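Local coordinates for protein L-ornithine N(5)-monooxygenase (PDB 3S5W) that uses FAD, NADPH and molecular oxygen to hydroxylate the side-chain nitrogen of L-ornithine, the first step towards the hydroxamate groups of the siderophore pyoverdin, at residues L62-Q67 and Q143-E148; L165-R170 and R179-L184; K226-A231 and P251-D256. All coordinates share one frame; numbering follows the deposited sequence.

In the fold
Contacts 1 and 2 belong to one mixed sheet and touch each other, whereas contact 3 lies in a separate parallel sheet, its centre about 38 Å from that of contact 1. Contact 2 is the buried one, a hairpin with one face aliphatic at one end and carrying Arg-179 at the other; contacts 1 and 3 are parallel pairings, each partly buried. Polar chemistry gathers where contacts 1 and 2 meet: Glu-148 of contact 1 forms a salt bridge with Arg-179 and a hydrogen bond with Ser-169, both of contact 2, and an arginine from each holds one phosphate ion. Contact 1 also carries FAD-binding residues. Contact 3, beside the NADP-binding turn, depends mainly on backbone bonds and aliphatic packing.

Contact 1: L62-Q67 and Q143-E148; sequences LFLDKQ and QSRYGE. With FAD (flavin-adenine dinucleotide), chain C; PO4 (phosphate ion), chain D.
A bend at chi2 (-75°) turns the Arg-145 chain back along strand 144-146, bringing one face of its guanidinium against Leu-62, while a Leu-62 chi2 of 180° extends CD1 and leaves CD2 over the centre of that flat group. Leu-62 CD2 lies 3.5 Å from Arg-145 NH2; the phosphate ion, probably from the crystallisation liquor, sits at the edge and accepts hydrogen bonds from Arg-145 NE and NH2. Leu-64, two residues on, puts CD2 3.6 Å from Arg-145 CB. The strands run parallel, with Phe-63 N bonding Gln-143 O at 2.8 Å and Arg-145 N returning to Phe-63 O at 2.9 Å. Past the strand, Gly-147 N reaches Gln-67 O (2.9 Å) from above the carbonyl plane, and Tyr-146 brings its ring edge to the same oxygen. Asp-65 OD1 accepts Gln-67 N through its anti lone pair at 2.9 Å, an Asx turn. Both carboxylate oxygens also take ribose hydroxyls of FAD, OD1 from O2B and OD2 from O3B at 2.7 Å, and Phe-38 N also bonds OD2. This implies a carboxylate fixed by its own turn and directed at the adenosine ribose, as in other dinucleotide-binding folds of the Rossmann type.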
loop_
_atom_site.group_PDB
_atom_site.type_symbol
_atom_site.label_atom_id
_atom_site.label_comp_id
_atom_site.label_asym_id
_atom_site.label_seq_id
_atom_site.Cartn_x
_atom_site.Cartn_y
_atom_site.Cartn_z
ATOM N N LEU A 62 -14.697 -16.105 -2.519
ATOM C CA LEU A 62 -14.228 -15.742 -1.175
ATOM C C LEU A 62 -12.998 -14.835 -1.223
ATOM O O LEU A 62 -12.087 -15.052 -2.029
ATOM C CB LEU A 62 -13.844 -16.972 -0.345
ATOM C CG LEU A 62 -14.908 -17.962 0.136
ATOM C CD1 LEU A 62 -14.196 -19.067 0.921
ATOM C CD2 LEU A 62 -15.930 -17.285 1.004
ATOM N N PHE A 63 -12.957 -13.857 -0.325
ATOM C CA PHE A 63 -11.743 -13.059 -0.149
ATOM C C PHE A 63 -11.285 -13.194 1.267
ATOM O O PHE A 63 -12.045 -12.895 2.172
ATOM C CB PHE A 63 -12.013 -11.586 -0.481
ATOM C CG PHE A 63 -12.436 -11.370 -1.893
ATOM C CD1 PHE A 63 -11.478 -11.257 -2.919
ATOM C CD2 PHE A 63 -13.793 -11.302 -2.216
ATOM C CE1 PHE A 63 -11.882 -11.087 -4.232
ATOM C CE2 PHE A 63 -14.190 -11.102 -3.522
ATOM C CZ PHE A 63 -13.244 -11.004 -4.532
ATOM N N LEU A 64 -10.053 -13.650 1.460
ATOM C CA LEU A 64 -9.499 -13.889 2.791
ATOM C C LEU A 64 -8.566 -12.767 3.210
ATOM O O LEU A 64 -7.693 -12.374 2.429
ATOM C CB LEU A 64 -8.723 -15.222 2.826
ATOM C CG LEU A 64 -9.354 -16.500 2.239
ATOM C CD1 LEU A 64 -8.499 -17.728 2.604
ATOM C CD2 LEU A 64 -10.803 -16.713 2.622
ATOM N N ASP A 65 -8.755 -12.232 4.409
ATOM C CA ASP A 65 -7.859 -11.209 4.895
ATOM C C ASP A 65 -7.375 -11.552 6.277
ATOM O O ASP A 65 -8.165 -11.883 7.157
ATOM C CB ASP A 65 -8.515 -9.811 4.887
ATOM C CG ASP A 65 -7.480 -8.680 4.912
ATOM O OD1 ASP A 65 -6.854 -8.439 5.976
ATOM O OD2 ASP A 65 -7.270 -8.036 3.857
ATOM N N LYS A 66 -6.076 -11.426 6.458
ATOM C CA LYS A 66 -5.439 -11.732 7.727
ATOM C C LYS A 66 -5.854 -10.818 8.877
ATOM O O LYS A 66 -5.712 -11.203 10.031
ATOM C CB LYS A 66 -3.918 -11.828 7.591
ATOM C CG LYS A 66 -3.197 -10.521 7.309
ATOM C CD LYS A 66 -1.684 -10.756 7.165
ATOM C CE LYS A 66 -0.948 -9.430 7.004
ATOM N NZ LYS A 66 0.528 -9.654 6.926
ATOM N N GLN A 67 -6.345 -9.610 8.580
ATOM C CA GLN A 67 -6.757 -8.704 9.676
ATOM C C GLN A 67 -8.049 -9.211 10.300
ATOM O O GLN A 67 -8.987 -9.569 9.572
ATOM C CB GLN A 67 -6.977 -7.272 9.181
ATOM C CG GLN A 67 -5.741 -6.630 8.547
ATOM C CD GLN A 67 -6.013 -5.159 8.227
ATOM O OE1 GLN A 67 -6.365 -4.384 9.116
ATOM N NE2 GLN A 67 -5.913 -4.798 6.967
ATOM N N GLN A 143 -18.982 -12.986 1.246
ATOM C CA GLN A 143 -17.781 -13.304 0.497
ATOM C C GLN A 143 -16.477 -13.085 1.253
ATOM O O GLN A 143 -15.446 -13.581 0.849
ATOM C CB GLN A 143 -17.760 -12.548 -0.828
ATOM C CG GLN A 143 -18.890 -12.981 -1.758
ATOM C CD GLN A 143 -18.927 -12.244 -3.054
ATOM O OE1 GLN A 143 -18.439 -11.113 -3.170
ATOM N NE2 GLN A 143 -19.519 -12.880 -4.062
ATOM N N SER A 144 -16.491 -12.349 2.345
ATOM C CA SER A 144 -15.232 -12.068 3.022
ATOM C C SER A 144 -14.991 -13.039 4.181
ATOM O O SER A 144 -15.941 -13.483 4.819
ATOM C CB SER A 144 -15.224 -10.624 3.515
ATOM O OG SER A 144 -16.229 -10.445 4.493
ATOM N N ARG A 145 -13.730 -13.372 4.431
ATOM C CA ARG A 145 -13.342 -14.102 5.627
ATOM C C ARG A 145 -12.207 -13.360 6.280
ATOM O O ARG A 145 -11.077 -13.428 5.796
ATOM C CB ARG A 145 -12.908 -15.537 5.276
ATOM C CG ARG A 145 -13.994 -16.349 4.566
ATOM C CD ARG A 145 -15.082 -16.797 5.551
ATOM N NE ARG A 145 -16.063 -17.639 4.882
ATOM C CZ ARG A 145 -17.172 -17.210 4.266
ATOM N NH1 ARG A 145 -17.490 -15.910 4.215
ATOM N NH2 ARG A 145 -17.979 -18.099 3.688
ATOM N N TYR A 146 -12.498 -12.665 7.374
ATOM C CA TYR A 146 -11.453 -11.989 8.162
ATOM C C TYR A 146 -10.754 -12.884 9.167
ATOM O O TYR A 146 -11.273 -13.954 9.517
ATOM C CB TYR A 146 -12.010 -10.761 8.858
ATOM C CG TYR A 146 -12.471 -9.703 7.876
ATOM C CD1 TYR A 146 -11.529 -8.915 7.169
ATOM C CD2 TYR A 146 -13.831 -9.505 7.629
ATOM C CE1 TYR A 146 -11.952 -7.938 6.252
ATOM C CE2 TYR A 146 -14.269 -8.520 6.710
ATOM C CZ TYR A 146 -13.326 -7.752 6.032
ATOM O OH TYR A 146 -13.771 -6.801 5.157
ATOM N N GLY A 147 -9.580 -12.442 9.619
ATOM C CA GLY A 147 -8.721 -13.208 10.521
ATOM C C GLY A 147 -8.143 -14.496 9.919
ATOM O O GLY A 147 -7.908 -15.457 10.648
ATOM N N GLU A 148 -7.934 -14.525 8.604
ATOM C CA GLU A 148 -7.387 -15.689 7.921
ATOM C C GLU A 148 -6.196 -15.274 7.080
ATOM O O GLU A 148 -6.353 -14.507 6.112
ATOM C CB GLU A 148 -8.434 -16.318 7.009
ATOM C CG GLU A 148 -9.606 -16.987 7.741
ATOM C CD GLU A 148 -10.258 -18.081 6.914
ATOM O OE1 GLU A 148 -9.547 -18.731 6.118
ATOM O OE2 GLU A 148 -11.482 -18.290 7.048
HETATM P PA FAD C . -3.634 -3.354 0.603
HETATM O O1A FAD C . -2.253 -3.297 1.138
HETATM O O2A FAD C . -4.513 -2.130 0.917
HETATM O O5B FAD C . -4.395 -4.667 1.185
HETATM C C5B FAD C . -3.715 -5.899 1.218
HETATM C C4B FAD C . -4.523 -6.755 2.178
HETATM O O4B FAD C . -3.972 -8.044 2.153
HETATM C C3B FAD C . -4.377 -6.247 3.609
HETATM O O3B FAD C . -5.651 -5.945 4.143
HETATM C C2B FAD C . -3.695 -7.399 4.359
HETATM O O2B FAD C . -4.274 -7.631 5.638
HETATM C C1B FAD C . -3.993 -8.569 3.472
HETATM N N9A FAD C . -2.990 -9.629 3.460
HETATM C C8A FAD C . -1.621 -9.518 3.240
HETATM N N7A FAD C . -1.101 -10.781 3.240
HETATM C C5A FAD C . -2.122 -11.661 3.427
HETATM C C6A FAD C . -2.157 -13.052 3.509
HETATM N N6A FAD C . -1.089 -13.784 3.154
HETATM N N1A FAD C . -3.388 -13.669 3.725
HETATM C C2A FAD C . -4.564 -12.955 3.841
HETATM N N3A FAD C . -4.532 -11.567 3.758
HETATM C C4A FAD C . -3.322 -10.944 3.556
HETATM N N1 FAD C . -2.830 5.090 -2.550
HETATM C C2 FAD C . -3.559 6.155 -3.064
HETATM O O2 FAD C . -4.000 6.107 -4.200
HETATM N N3 FAD C . -3.793 7.281 -2.303
HETATM C C4 FAD C . -3.330 7.379 -1.014
HETATM O O4 FAD C . -3.605 8.394 -0.350
HETATM C C4X FAD C . -2.576 6.312 -0.489
HETATM N N5 FAD C . -2.076 6.387 0.803
HETATM C C5X FAD C . -1.325 5.342 1.314
HETATM C C6 FAD C . -0.825 5.432 2.621
HETATM C C7 FAD C . -0.068 4.401 3.162
HETATM C C7M FAD C . 0.445 4.574 4.570
HETATM C C8 FAD C . 0.214 3.286 2.382
HETATM C C8M FAD C . 1.023 2.132 2.901
HETATM C C9 FAD C . -0.277 3.184 1.085
HETATM C C9A FAD C . -1.070 4.201 0.537
HETATM N N10 FAD C . -1.572 4.120 -0.768
HETATM C C10 FAD C . -2.306 5.184 -1.278
HETATM C "C1'" FAD C . -1.283 2.956 -1.666
HETATM C "C2'" FAD C . -2.037 1.662 -1.297
HETATM O "O2'" FAD C . -1.187 0.622 -1.792
HETATM C "C3'" FAD C . -3.382 1.629 -2.007
HETATM O "O3'" FAD C . -4.198 2.768 -1.666
HETATM C "C4'" FAD C . -4.195 0.364 -1.635
HETATM O "O4'" FAD C . -4.206 0.213 -0.220
HETATM C "C5'" FAD C . -3.741 -0.932 -2.356
HETATM O "O5'" FAD C . -4.779 -1.881 -2.196
HETATM P P FAD C . -4.517 -3.478 -2.153
HETATM O O1P FAD C . -5.853 -4.086 -1.804
HETATM O O2P FAD C . -3.887 -3.853 -3.467
HETATM O O3P FAD C . -3.476 -3.652 -0.957
HETATM P P PO4 D . -16.161 -21.306 4.417
HETATM O O1 PO4 D . -17.187 -20.739 3.462
HETATM O O2 PO4 D . -15.101 -21.983 3.578
HETATM O O3 PO4 D . -16.853 -22.289 5.340
HETATM O O4 PO4 D . -15.535 -20.238 5.295
#

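Contact 2: L165-R170 and R179-L184; sequences LRVISR and RTTRAL. With PO4 (phosphate ion), chain D.
Segments 165-170 and 179-184 pair antiparallel, with Leu-165/Thr-181 and Val-167/Arg-179 as hydrogen-bonded pairs and Arg-166/Thr-180 as the non-hydrogen-bonded pair between them; the straightest bond, Val-167 N to Arg-179 O, measures 2.8 Å at 172°. On the face bearing Leu-165 and Val-167, a methyl contact joins Val-167 CG2 to Thr-181 CG2 (3.8 Å). Leu-184, from the strand that follows, crosses Leu-165 at about a right angle, its CB 3.9 Å from Leu-165 CD1, and its CD1 meets Val-167 CG2 more loosely. With chi1 at -172° the Thr-181 hydroxyl points away from its own amide and donates to Ala-183 O at 2.7 Å, while CG2 turns to the valine. Farther along the same face, Arg-179 extends from CG to NE and presents its guanidinium edge to the phosphate ion, NE donating to O2 at 2.8 Å and NH2 to O4. A water accepts from Arg-179 NH1 (2.8 Å) and donates to Val-167 O and Ser-169 OG. Glu-148 holds Arg-179 and Ser-169 together, by a salt bridge to Arg-179 NH1 and a hydrogen bond with Ser-169 OG. The arrangement is that of a beta hairpin, strands 161-171 and 176-181, whose second strand joins the FAD-domain sheet beside strand 30-36.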
loop_
_atom_site.group_PDB
_atom_site.type_symbol
_atom_site.label_atom_id
_atom_site.label_comp_id
_atom_site.label_asym_id
_atom_site.label_seq_id
_atom_site.Cartn_x
_atom_site.Cartn_y
_atom_site.Cartn_z
ATOM N N LEU A 165 -6.853 -25.303 -7.401
ATOM C CA LEU A 165 -5.804 -24.887 -6.506
ATOM C C LEU A 165 -6.259 -25.111 -5.094
ATOM O O LEU A 165 -7.428 -24.934 -4.785
ATOM C CB LEU A 165 -5.441 -23.398 -6.738
ATOM C CG LEU A 165 -4.800 -23.025 -8.078
ATOM C CD1 LEU A 165 -4.854 -21.509 -8.259
ATOM C CD2 LEU A 165 -3.356 -23.551 -8.201
ATOM N N ARG A 166 -5.322 -25.526 -4.253
ATOM C CA ARG A 166 -5.575 -25.690 -2.834
ATOM C C ARG A 166 -5.064 -24.434 -2.148
ATOM O O ARG A 166 -3.886 -24.095 -2.290
ATOM C CB ARG A 166 -4.812 -26.907 -2.276
ATOM C CG ARG A 166 -5.371 -28.255 -2.691
ATOM C CD ARG A 166 -4.302 -29.398 -2.553
ATOM N NE ARG A 166 -3.648 -29.402 -1.241
ATOM C CZ ARG A 166 -4.153 -29.958 -0.141
ATOM N NH1 ARG A 166 -5.321 -30.578 -0.189
ATOM N NH2 ARG A 166 -3.489 -29.899 1.012
ATOM N N VAL A 167 -5.945 -23.746 -1.425
ATOM C CA VAL A 167 -5.554 -22.551 -0.692
ATOM C C VAL A 167 -5.482 -22.909 0.783
ATOM O O VAL A 167 -6.491 -23.295 1.376
ATOM C CB VAL A 167 -6.560 -21.370 -0.944
ATOM C CG1 VAL A 167 -6.132 -20.107 -0.168
ATOM C CG2 VAL A 167 -6.731 -21.090 -2.451
ATOM N N ILE A 168 -4.296 -22.781 1.367
ATOM C CA ILE A 168 -4.064 -23.135 2.753
ATOM C C ILE A 168 -3.996 -21.862 3.601
ATOM O O ILE A 168 -3.145 -21.012 3.375
ATOM C CB ILE A 168 -2.717 -23.943 2.941
ATOM C CG1 ILE A 168 -2.764 -25.338 2.288
ATOM C CG2 ILE A 168 -2.446 -24.155 4.426
ATOM C CD1 ILE A 168 -2.787 -25.388 0.810
ATOM N N SER A 169 -4.874 -21.750 4.580
ATOM C CA SER A 169 -4.875 -20.593 5.458
ATOM C C SER A 169 -4.875 -20.996 6.939
ATOM O O SER A 169 -5.148 -22.165 7.288
ATOM C CB SER A 169 -6.058 -19.660 5.121
ATOM O OG SER A 169 -7.319 -20.263 5.379
ATOM N N ARG A 170 -4.563 -20.033 7.800
ATOM C CA ARG A 170 -4.547 -20.229 9.231
ATOM C C ARG A 170 -5.447 -19.139 9.821
ATOM O O ARG A 170 -5.354 -17.975 9.407
ATOM C CB ARG A 170 -3.111 -20.109 9.765
ATOM C CG ARG A 170 -2.993 -20.273 11.303
ATOM C CD ARG A 170 -1.543 -20.341 11.823
ATOM N NE ARG A 170 -0.788 -19.107 11.599
ATOM C CZ ARG A 170 0.354 -19.029 10.911
ATOM N NH1 ARG A 170 0.906 -20.120 10.375
ATOM N NH2 ARG A 170 0.960 -17.856 10.765
ATOM N N ARG A 179 -9.008 -24.928 1.338
ATOM C CA ARG A 179 -10.129 -24.717 0.424
ATOM C C ARG A 179 -9.673 -24.939 -1.003
ATOM O O ARG A 179 -8.490 -24.819 -1.326
ATOM C CB ARG A 179 -10.705 -23.294 0.551
ATOM C CG ARG A 179 -11.403 -22.971 1.849
ATOM C CD ARG A 179 -11.942 -21.555 1.731
ATOM N NE ARG A 179 -12.574 -21.070 2.954
ATOM C CZ ARG A 179 -11.937 -20.470 3.956
ATOM N NH1 ARG A 179 -10.614 -20.312 3.931
ATOM N NH2 ARG A 179 -12.628 -20.049 5.003
ATOM N N THR A 180 -10.626 -25.229 -1.870
ATOM C CA THR A 180 -10.339 -25.540 -3.233
ATOM C C THR A 180 -10.982 -24.497 -4.160
ATOM O O THR A 180 -12.104 -24.068 -3.920
ATOM C CB THR A 180 -10.845 -26.984 -3.529
ATOM O OG1 THR A 180 -10.070 -27.884 -2.735
ATOM C CG2 THR A 180 -10.641 -27.340 -4.966
ATOM N N THR A 181 -10.262 -24.107 -5.212
ATOM C CA THR A 181 -10.722 -23.051 -6.130
ATOM C C THR A 181 -10.277 -23.232 -7.581
ATOM O O THR A 181 -9.175 -23.708 -7.835
ATOM C CB THR A 181 -10.282 -21.624 -5.611
ATOM O OG1 THR A 181 -10.906 -20.610 -6.414
ATOM C CG2 THR A 181 -8.767 -21.445 -5.677
ATOM N N ARG A 182 -11.131 -22.831 -8.526
ATOM C CA ARG A 182 -10.795 -22.795 -9.969
ATOM C C ARG A 182 -9.852 -21.626 -10.376
ATOM O O ARG A 182 -9.170 -21.677 -11.410
ATOM C CB ARG A 182 -12.081 -22.725 -10.835
ATOM C CG ARG A 182 -13.141 -23.810 -10.513
ATOM C CD ARG A 182 -14.387 -23.687 -11.381
ATOM N NE ARG A 182 -15.239 -24.880 -11.275
ATOM C CZ ARG A 182 -16.258 -25.032 -10.420
ATOM N NH1 ARG A 182 -16.587 -24.062 -9.564
ATOM N NH2 ARG A 182 -16.963 -26.162 -10.429
ATOM N N ALA A 183 -9.818 -20.573 -9.562
ATOM C CA ALA A 183 -9.072 -19.354 -9.896
ATOM C C ALA A 183 -8.673 -18.613 -8.613
ATOM O O ALA A 183 -9.338 -18.746 -7.570
ATOM C CB ALA A 183 -9.921 -18.443 -10.794
ATOM N N LEU A 184 -7.596 -17.843 -8.711
ATOM C CA LEU A 184 -7.005 -17.144 -7.587
ATOM C C LEU A 184 -6.688 -15.702 -7.964
ATOM O O LEU A 184 -6.195 -15.443 -9.063
ATOM C CB LEU A 184 -5.692 -17.817 -7.185
ATOM C CG LEU A 184 -4.938 -17.345 -5.935
ATOM C CD1 LEU A 184 -5.651 -17.686 -4.615
ATOM C CD2 LEU A 184 -3.547 -17.955 -5.948
HETATM P P PO4 D . -16.161 -21.306 4.417
HETATM O O1 PO4 D . -17.187 -20.739 3.462
HETATM O O2 PO4 D . -15.101 -21.983 3.578
HETATM O O3 PO4 D . -16.853 -22.289 5.340
HETATM O O4 PO4 D . -15.535 -20.238 5.295
HETATM O O HOH W 1 -8.270 -21.510 2.968
#

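Contact 3: K226-A231 and P251-D256; sequences KPMKIA and PSVQAD
Met-228, Ile-230 and Val-253 form the apolar side of a beta-alpha-beta crossover, in which strands 228-233 and 253-258 lie parallel and are connected by helix 237-249. Val-253 stands between the other two: its CG1 is 3.8 Å from Ile-230 CD1, and its CG2 is 4.1 Å from Met-228 CE, a methyl swung back by the bend at chi3 (-88°). Backbone bonds alternate between the strands, Gln-254 N to Met-228 O at 2.8 Å and Ile-230 N to Gln-254 O at 2.9 Å. On the other face, the chains of Lys-229 and Gln-254 cross, with Lys-229 CG 3.9 Å from Gln-254 OE1. Asp-256 OD2 is 4.6 Å from Lys-229 NZ, beyond a salt bridge; its firmer partners are Arg-334 and the hydroxyl of Tyr-366. Gln-254 NE2 is bonded to Arg-330 O. In the next shell, Leu-246 of the crossover helix packs on Ile-230 and Ala-255, and Ile-370 of strand 368-371 also reaches Ile-230. After strand 228-233 come the turn and helix start that carry the NADP-binding residues Gly-235 to Ser-238, so the pairing belongs to the Rossmann-type NADP domain. At the opposite end, Ser-252 OG donates to Lys-226 O at 2.8 Å, approaching from above the carbonyl plane.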
loop_
_atom_site.group_PDB
_atom_site.type_symbol
_atom_site.label_atom_id
_atom_site.label_comp_id
_atom_site.label_asym_id
_atom_site.label_seq_id
_atom_site.Cartn_x
_atom_site.Cartn_y
_atom_site.Cartn_z
ATOM N N LYS A 226 8.931 13.475 30.126
ATOM C CA LYS A 226 9.908 12.450 29.780
ATOM C C LYS A 226 10.572 12.751 28.440
ATOM O O LYS A 226 10.076 12.351 27.386
ATOM C CB LYS A 226 9.246 11.071 29.739
ATOM C CG LYS A 226 8.125 10.950 28.718
ATOM C CD LYS A 226 7.521 9.556 28.726
ATOM C CE LYS A 226 6.404 9.434 27.701
ATOM N NZ LYS A 226 5.803 8.071 27.695
ATOM N N PRO A 227 11.697 13.456 28.488
ATOM C CA PRO A 227 12.447 13.819 27.251
ATOM C C PRO A 227 12.969 12.630 26.415
ATOM O O PRO A 227 13.790 11.848 26.904
ATOM C CB PRO A 227 13.621 14.661 27.773
ATOM C CG PRO A 227 13.274 15.000 29.206
ATOM C CD PRO A 227 12.426 13.873 29.699
ATOM N N MET A 228 12.492 12.522 25.171
ATOM C CA MET A 228 12.773 11.385 24.289
ATOM C C MET A 228 13.401 11.883 22.981
ATOM O O MET A 228 13.042 12.951 22.478
ATOM C CB MET A 228 11.472 10.659 23.947
ATOM C CG MET A 228 11.101 9.450 24.810
ATOM S SD MET A 228 9.962 8.414 23.829
ATOM C CE MET A 228 8.365 9.157 24.244
ATOM N N LYS A 229 14.304 11.109 22.415
ATOM C CA LYS A 229 14.865 11.434 21.110
ATOM C C LYS A 229 14.457 10.336 20.149
ATOM O O LYS A 229 14.681 9.132 20.418
ATOM C CB LYS A 229 16.402 11.528 21.196
ATOM C CG LYS A 229 16.931 12.710 22.041
ATOM C CD LYS A 229 18.462 12.645 22.275
ATOM C CE LYS A 229 19.301 12.509 20.969
ATOM N NZ LYS A 229 19.144 13.619 19.966
ATOM N N ILE A 230 13.839 10.721 19.036
ATOM C CA ILE A 230 13.428 9.745 18.050
ATOM C C ILE A 230 14.008 10.080 16.691
ATOM O O ILE A 230 13.913 11.236 16.237
ATOM C CB ILE A 230 11.861 9.660 17.972
ATOM C CG1 ILE A 230 11.321 9.207 19.346
ATOM C CG2 ILE A 230 11.435 8.743 16.797
ATOM C CD1 ILE A 230 9.797 8.992 19.457
ATOM N N ALA A 231 14.595 9.079 16.038
ATOM C CA ALA A 231 15.077 9.238 14.657
ATOM C C ALA A 231 14.017 8.747 13.676
ATOM O O ALA A 231 13.435 7.703 13.876
ATOM C CB ALA A 231 16.406 8.441 14.425
ATOM N N PRO A 251 5.032 16.476 22.675
ATOM C CA PRO A 251 5.840 17.660 22.945
ATOM C C PRO A 251 7.195 17.324 23.581
ATOM O O PRO A 251 8.136 18.059 23.392
ATOM C CB PRO A 251 4.948 18.526 23.872
ATOM C CG PRO A 251 3.874 17.595 24.403
ATOM C CD PRO A 251 3.716 16.523 23.356
ATOM N N SER A 252 7.315 16.194 24.263
ATOM C CA SER A 252 8.614 15.863 24.853
ATOM C C SER A 252 9.550 15.112 23.899
ATOM O O SER A 252 10.680 14.817 24.267
ATOM C CB SER A 252 8.458 15.149 26.206
ATOM O OG SER A 252 8.161 13.781 26.001
ATOM N N VAL A 253 9.101 14.841 22.668
ATOM C CA VAL A 253 9.959 14.165 21.685
ATOM C C VAL A 253 10.767 15.187 20.888
ATOM O O VAL A 253 10.200 16.153 20.361
ATOM C CB VAL A 253 9.149 13.285 20.715
ATOM C CG1 VAL A 253 10.033 12.782 19.549
ATOM C CG2 VAL A 253 8.563 12.095 21.442
ATOM N N GLN A 254 12.082 14.967 20.831
ATOM C CA GLN A 254 12.983 15.633 19.885
ATOM C C GLN A 254 13.191 14.715 18.686
ATOM O O GLN A 254 13.745 13.599 18.832
ATOM C CB GLN A 254 14.338 15.886 20.542
ATOM C CG GLN A 254 14.326 16.910 21.673
ATOM C CD GLN A 254 15.749 17.165 22.132
ATOM O OE1 GLN A 254 16.237 16.468 23.000
ATOM N NE2 GLN A 254 16.446 18.104 21.475
ATOM N N ALA A 255 12.696 15.138 17.517
ATOM C CA ALA A 255 12.738 14.310 16.310
ATOM C C ALA A 255 13.846 14.760 15.335
ATOM O O ALA A 255 14.046 15.971 15.119
ATOM C CB ALA A 255 11.354 14.312 15.593
ATOM N N ASP A 256 14.566 13.784 14.771
ATOM C CA ASP A 256 15.564 14.026 13.718
ATOM C C ASP A 256 15.082 13.340 12.448
ATOM O O ASP A 256 14.902 12.118 12.438
ATOM C CB ASP A 256 16.936 13.429 14.077
ATOM C CG ASP A 256 17.638 14.142 15.228
ATOM O OD1 ASP A 256 17.009 14.963 15.948
ATOM O OD2 ASP A 256 18.858 13.872 15.403
#